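Local structure of arginyl-trna synthetase (Thermus thermophilus, 1IQ0) at residues A[238-241]-A[242-246]; A[308-312]-A[313-317]. The protein probably catalyses the ATP-dependent attachment of L-arginine to its cognate tRNA, as a class I aminoacyl-tRNA synthetase. All coordinates share one frame; numbering follows the deposited sequence.

Interaction 1: residues A[238-241]-A[242-246]; sequences VWES and DIVRA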
loop_
_atom_site.group_PDB
_atom_site.type_symbol
_atom_site.label_atom_id
_atom_site.label_comp_id
_atom_site.label_asym_id
_atom_site.label_seq_id
_atom_site.Cartn_x
_atom_site.Cartn_y
_atom_site.Cartn_z
ATOM N N VAL A 238 7.889 6.313 16.243
ATOM C CA VAL A 238 7.357 6.427 17.587
ATOM C C VAL A 238 7.909 5.259 18.390
ATOM O O VAL A 238 7.703 4.096 18.036
ATOM C CB VAL A 238 5.812 6.394 17.622
ATOM C CG1 VAL A 238 5.342 6.271 19.057
ATOM C CG2 VAL A 238 5.250 7.683 17.025
ATOM N N TRP A 239 8.618 5.583 19.466
ATOM C CA TRP A 239 9.230 4.586 20.335
ATOM C C TRP A 239 8.356 4.234 21.541
ATOM O O TRP A 239 7.779 5.109 22.191
ATOM C CB TRP A 239 10.607 5.090 20.819
ATOM C CG TRP A 239 11.600 5.348 19.697
ATOM C CD1 TRP A 239 11.455 6.227 18.661
ATOM C CD2 TRP A 239 12.859 4.689 19.484
ATOM N NE1 TRP A 239 12.535 6.156 17.819
ATOM C CE2 TRP A 239 13.412 5.220 18.296
ATOM C CE3 TRP A 239 13.570 3.700 20.179
ATOM C CZ2 TRP A 239 14.649 4.794 17.782
ATOM C CZ3 TRP A 239 14.803 3.275 19.670
ATOM C CH2 TRP A 239 15.326 3.823 18.482
ATOM N N GLU A 240 8.269 2.941 21.842
ATOM C CA GLU A 240 7.495 2.474 22.979
ATOM C C GLU A 240 7.911 3.195 24.271
ATOM O O GLU A 240 7.054 3.599 25.063
ATOM C CB GLU A 240 7.669 0.958 23.137
ATOM C CG GLU A 240 6.936 0.353 24.335
ATOM C CD GLU A 240 5.431 0.577 24.284
ATOM O OE1 GLU A 240 4.851 0.555 23.180
ATOM O OE2 GLU A 240 4.821 0.758 25.349
ATOM N N SER A 241 9.216 3.358 24.496
ATOM C CA SER A 241 9.673 4.045 25.709
ATOM C C SER A 241 9.160 5.485 25.785
ATOM O O SER A 241 8.929 6.005 26.878
ATOM C CB SER A 241 11.206 4.018 25.825
ATOM O OG SER A 241 11.839 4.589 24.700
ATOM N N ASP A 242 8.987 6.138 24.637
ATOM C CA ASP A 242 8.446 7.503 24.635
ATOM C C ASP A 242 6.940 7.441 24.901
ATOM O O ASP A 242 6.374 8.340 25.522
ATOM C CB ASP A 242 8.714 8.196 23.296
ATOM C CG ASP A 242 10.180 8.547 23.112
ATOM O OD1 ASP A 242 10.697 8.418 21.979
ATOM O OD2 ASP A 242 10.812 8.955 24.104
ATOM N N ILE A 243 6.291 6.378 24.429
ATOM C CA ILE A 243 4.857 6.210 24.658
ATOM C C ILE A 243 4.617 6.053 26.168
ATOM O O ILE A 243 3.627 6.546 26.706
ATOM C CB ILE A 243 4.306 4.967 23.900
ATOM C CG1 ILE A 243 4.136 5.302 22.414
ATOM C CG2 ILE A 243 2.985 4.509 24.517
ATOM C CD1 ILE A 243 3.569 4.148 21.557
ATOM N N VAL A 244 5.536 5.369 26.845
ATOM C CA VAL A 244 5.433 5.170 28.289
ATOM C C VAL A 244 5.622 6.507 29.020
ATOM O O VAL A 244 4.836 6.853 29.904
ATOM C CB VAL A 244 6.493 4.140 28.790
ATOM C CG1 VAL A 244 6.551 4.126 30.336
ATOM C CG2 VAL A 244 6.137 2.741 28.274
ATOM N N ARG A 245 6.650 7.260 28.639
ATOM C CA ARG A 245 6.919 8.554 29.262
ATOM C C ARG A 245 5.752 9.521 29.062
ATOM O O ARG A 245 5.441 10.322 29.947
ATOM C CB ARG A 245 8.200 9.185 28.686
ATOM C CG ARG A 245 8.698 10.411 29.475
ATOM C CD ARG A 245 9.968 11.044 28.891
ATOM N NE ARG A 245 10.918 10.035 28.419
ATOM C CZ ARG A 245 10.912 9.516 27.189
ATOM N NH1 ARG A 245 10.006 9.919 26.299
ATOM N NH2 ARG A 245 11.796 8.580 26.853
ATOM N N ALA A 246 5.114 9.442 27.899
ATOM C CA ALA A 246 3.981 10.306 27.566
ATOM C C ALA A 246 2.750 9.954 28.390
ATOM O O ALA A 246 1.765 10.684 28.377
ATOM C CB ALA A 246 3.657 10.191 26.081
#

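Interaction 2: residues A[308-312]-A[313-317]; sequences FQFWK and MGILE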
loop_
_atom_site.group_PDB
_atom_site.type_symbol
_atom_site.label_atom_id
_atom_site.label_comp_id
_atom_site.label_asym_id
_atom_site.label_seq_id
_atom_site.Cartn_x
_atom_site.Cartn_y
_atom_site.Cartn_z
ATOM N N PHE A 308 -2.565 4.126 22.110
ATOM C CA PHE A 308 -1.836 4.564 20.927
ATOM C C PHE A 308 -2.800 5.046 19.834
ATOM O O PHE A 308 -2.562 6.067 19.195
ATOM C CB PHE A 308 -0.961 3.407 20.420
ATOM C CG PHE A 308 0.056 3.807 19.380
ATOM C CD1 PHE A 308 0.664 5.056 19.418
ATOM C CD2 PHE A 308 0.457 2.898 18.399
ATOM C CE1 PHE A 308 1.660 5.394 18.494
ATOM C CE2 PHE A 308 1.449 3.226 17.476
ATOM C CZ PHE A 308 2.051 4.474 17.525
ATOM N N GLN A 309 -3.884 4.307 19.619
ATOM C CA GLN A 309 -4.883 4.696 18.624
ATOM C C GLN A 309 -5.453 6.069 18.990
ATOM O O GLN A 309 -5.680 6.903 18.121
ATOM C CB GLN A 309 -6.027 3.680 18.589
ATOM C CG GLN A 309 -7.112 3.969 17.554
ATOM C CD GLN A 309 -6.614 3.810 16.124
ATOM O OE1 GLN A 309 -5.837 2.903 15.826
ATOM N NE2 GLN A 309 -7.072 4.685 15.232
ATOM N N PHE A 310 -5.695 6.289 20.279
ATOM C CA PHE A 310 -6.232 7.562 20.748
ATOM C C PHE A 310 -5.302 8.727 20.411
ATOM O O PHE A 310 -5.759 9.801 20.017
ATOM C CB PHE A 310 -6.481 7.511 22.263
ATOM C CG PHE A 310 -7.791 6.862 22.653
ATOM C CD1 PHE A 310 -8.222 6.885 23.979
ATOM C CD2 PHE A 310 -8.597 6.240 21.702
ATOM C CE1 PHE A 310 -9.431 6.301 24.357
ATOM C CE2 PHE A 310 -9.813 5.651 22.072
ATOM C CZ PHE A 310 -10.231 5.683 23.404
ATOM N N TRP A 311 -3.998 8.509 20.562
ATOM C CA TRP A 311 -3.018 9.545 20.262
ATOM C C TRP A 311 -2.998 9.822 18.764
ATOM O O TRP A 311 -2.955 10.971 18.342
ATOM C CB TRP A 311 -1.622 9.117 20.716
ATOM C CG TRP A 311 -0.539 10.046 20.225
ATOM C CD1 TRP A 311 -0.172 11.251 20.765
ATOM C CD2 TRP A 311 0.270 9.873 19.051
ATOM N NE1 TRP A 311 0.815 11.837 19.995
ATOM C CE2 TRP A 311 1.101 11.012 18.940
ATOM C CE3 TRP A 311 0.367 8.866 18.082
ATOM C CZ2 TRP A 311 2.017 11.171 17.896
ATOM C CZ3 TRP A 311 1.279 9.022 17.042
ATOM C CH2 TRP A 311 2.091 10.165 16.957
ATOM N N LYS A 312 -3.026 8.761 17.966
ATOM C CA LYS A 312 -3.009 8.898 16.510
ATOM C C LYS A 312 -4.132 9.799 16.014
ATOM O O LYS A 312 -3.939 10.583 15.083
ATOM C CB LYS A 312 -3.147 7.527 15.839
ATOM C CG LYS A 312 -1.928 6.616 15.962
ATOM C CD LYS A 312 -2.142 5.330 15.163
ATOM C CE LYS A 312 -0.894 4.451 15.130
ATOM N NZ LYS A 312 -1.197 3.174 14.406
ATOM N N MET A 313 -5.303 9.688 16.639
ATOM C CA MET A 313 -6.449 10.491 16.232
ATOM C C MET A 313 -6.635 11.782 17.036
ATOM O O MET A 313 -7.679 12.421 16.953
ATOM C CB MET A 313 -7.727 9.633 16.261
ATOM C CG MET A 313 -7.686 8.481 15.232
ATOM S SD MET A 313 -9.081 7.336 15.284
ATOM C CE MET A 313 -9.455 7.147 13.476
ATOM N N GLY A 314 -5.621 12.159 17.810
ATOM C CA GLY A 314 -5.688 13.400 18.569
ATOM C C GLY A 314 -6.517 13.415 19.835
ATOM O O GLY A 314 -6.713 14.467 20.443
ATOM N N ILE A 315 -7.007 12.255 20.242
ATOM C CA ILE A 315 -7.808 12.159 21.447
ATOM C C ILE A 315 -6.910 12.342 22.665
ATOM O O ILE A 315 -7.325 12.920 23.672
ATOM C CB ILE A 315 -8.519 10.799 21.502
ATOM C CG1 ILE A 315 -9.459 10.681 20.297
ATOM C CG2 ILE A 315 -9.257 10.640 22.814
ATOM C CD1 ILE A 315 -10.120 9.309 20.151
ATOM N N LEU A 316 -5.672 11.863 22.564
ATOM C CA LEU A 316 -4.707 11.984 23.658
ATOM C C LEU A 316 -3.421 12.653 23.187
ATOM O O LEU A 316 -3.086 12.600 22.008
ATOM C CB LEU A 316 -4.366 10.606 24.230
ATOM C CG LEU A 316 -5.448 9.846 25.000
ATOM C CD1 LEU A 316 -4.868 8.521 25.493
ATOM C CD2 LEU A 316 -5.946 10.690 26.182
ATOM N N GLU A 317 -2.704 13.279 24.116
ATOM C CA GLU A 317 -1.441 13.951 23.808
ATOM C C GLU A 317 -0.342 13.517 24.779
ATOM O O GLU A 317 -0.616 12.864 25.788
ATOM C CB GLU A 317 -1.621 15.471 23.880
ATOM C CG GLU A 317 -2.554 16.034 22.811
ATOM C CD GLU A 317 -2.781 17.530 22.947
ATOM O OE1 GLU A 317 -1.797 18.295 22.952
ATOM O OE2 GLU A 317 -3.952 17.942 23.042
#

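Interaction 1: residues A[238-241]-A[242-246]
Chi1 of 170° sets Val238 CG1 anti to its backbone N, and chi1 of -77° sets Ile243 CG1 anti to its carbonyl carbon, and these two branches meet. The side chains cross at about a right angle, with Val238 CG1 3.7 Å from Ile243 CG1 and the isoleucine's CD1 equally near. Around them strand 236-239 of the large mixed sheet turns directly into helix 240-245. Trp239 is the N-cap residue, and its carbonyl O receives Ile243 N at 3.0 Å, the donor lying in the carbonyl plane, as well as a weak bond from Asp242 N. Glu240 O takes Val244 N at 2.9 Å and Ser241 O takes Arg245 N at 3.1 Å.

Trp239 and Asp242 run side by side, and Asp242 OD1 comes 3.5 Å from Trp239 CB, obliquely to the indole. The carboxylate has two charged partners: OD1 pairs with Arg213, which also makes a cation-pi contact with Trp239, while OD2 offers its anti lone pair to Arg245 NH1 at 2.5 Å, short as modelled, and takes a weak second bond from Arg245 NH2. A bend at chi3 folds Arg245 back so that Asp242 lies at the guanidinium edge and Ser241 O over one face. Glu240 OE1 is hydrogen-bonded to Tyr148 OH, OE2 is salt-bridged to Lys304, and Ser241 OG bonds to Asp151. Two acidic side chains in the first turn, each paired with at least one basic side chain, probably suit the positive end of the helix dipole and fix the junction electrostatically as well as by apolar contact.

Interaction 2: residues A[308-312]-A[313-317]
Phe310 meets Ile315 and Leu316 where helix 301-312 ends, and its carbonyl oxygen is the chief acceptor of the turn. Ile315 N donates to Phe310 O at 2.8 Å, and Leu316 N adds a longer bond to Phe310 O at 3.3 Å. Both come from the same face of the carbonyl plane, but Leu316 N stands well above it, 69° out and not on a lone pair. With Gly314 N bonded to Trp311 O, whose modelled position is less certain, this is a Schellman motif; Gly314 is the C-prime residue, and its positive phi of 77°, which favours glycine, lets the chain leave the helix. One residue earlier, Met313 N still makes the helical bond to Gln309 O, at 3.2 Å.

The motif has its apolar counterpart. Ile315 lays CG2 over one face of the Phe310 ring and brings CD1 within 3.8 Å of Phe310 CD2, while Leu316 sets CD1 at the ring edge and CG 3.7 Å from Phe310 CB. An alanine in place of Phe310 would probably deprive Ile315 CG2 and Leu316 CD1 of the face and edge they pack on and open a gap beside Leu255 and Leu368.

Bent at chi2 (68°), Gln309 presents NE2 to Met313 SD at 3.3 Å in a weak bond; NE2 is also hydrogen-bonded to Thr349 OG1. Leu316 O receives a CA-H...O contact from Trp311 CA at 3.5 Å and a weak bond from Thr343, while Trp311 NE1 bonds weakly to Tyr342 O. Lys312 NZ forms a salt bridge with Glu108. Helix 248-256 touches Phe310, Trp311, Ile315 and Leu316, helix 361-370 packs on Phe310, Met313 and Ile315, and Lys312 touches Thr349 and Asn351 of strand 348-354.

Interactions 1 and 2 lie at opposite kinds of helix end, in two different helices: 238-246 begins one straight out of a sheet strand, 308-317 finishes another and hands the chain to a loop. Both are largely buried, with surface residues at Val244 and Arg245 in the first and at Glu317 in the second. They touch directly, Ile243 CD1 lying 3.7 Å from Phe308 CD1, while Val238 packs on Phe308 and Trp311, so helix 301-312 rests against the strand-to-helix junction. Lys251 bridges them too, bonding to Ala246 O and Glu317 O. Both combine backbone bonds with apolar contact; interaction 1 adds several charged pairs round Glu240 and Asp242, whereas interaction 2 centres on the Phe310, Ile315, Leu316 cluster, with a salt bridge at Lys312.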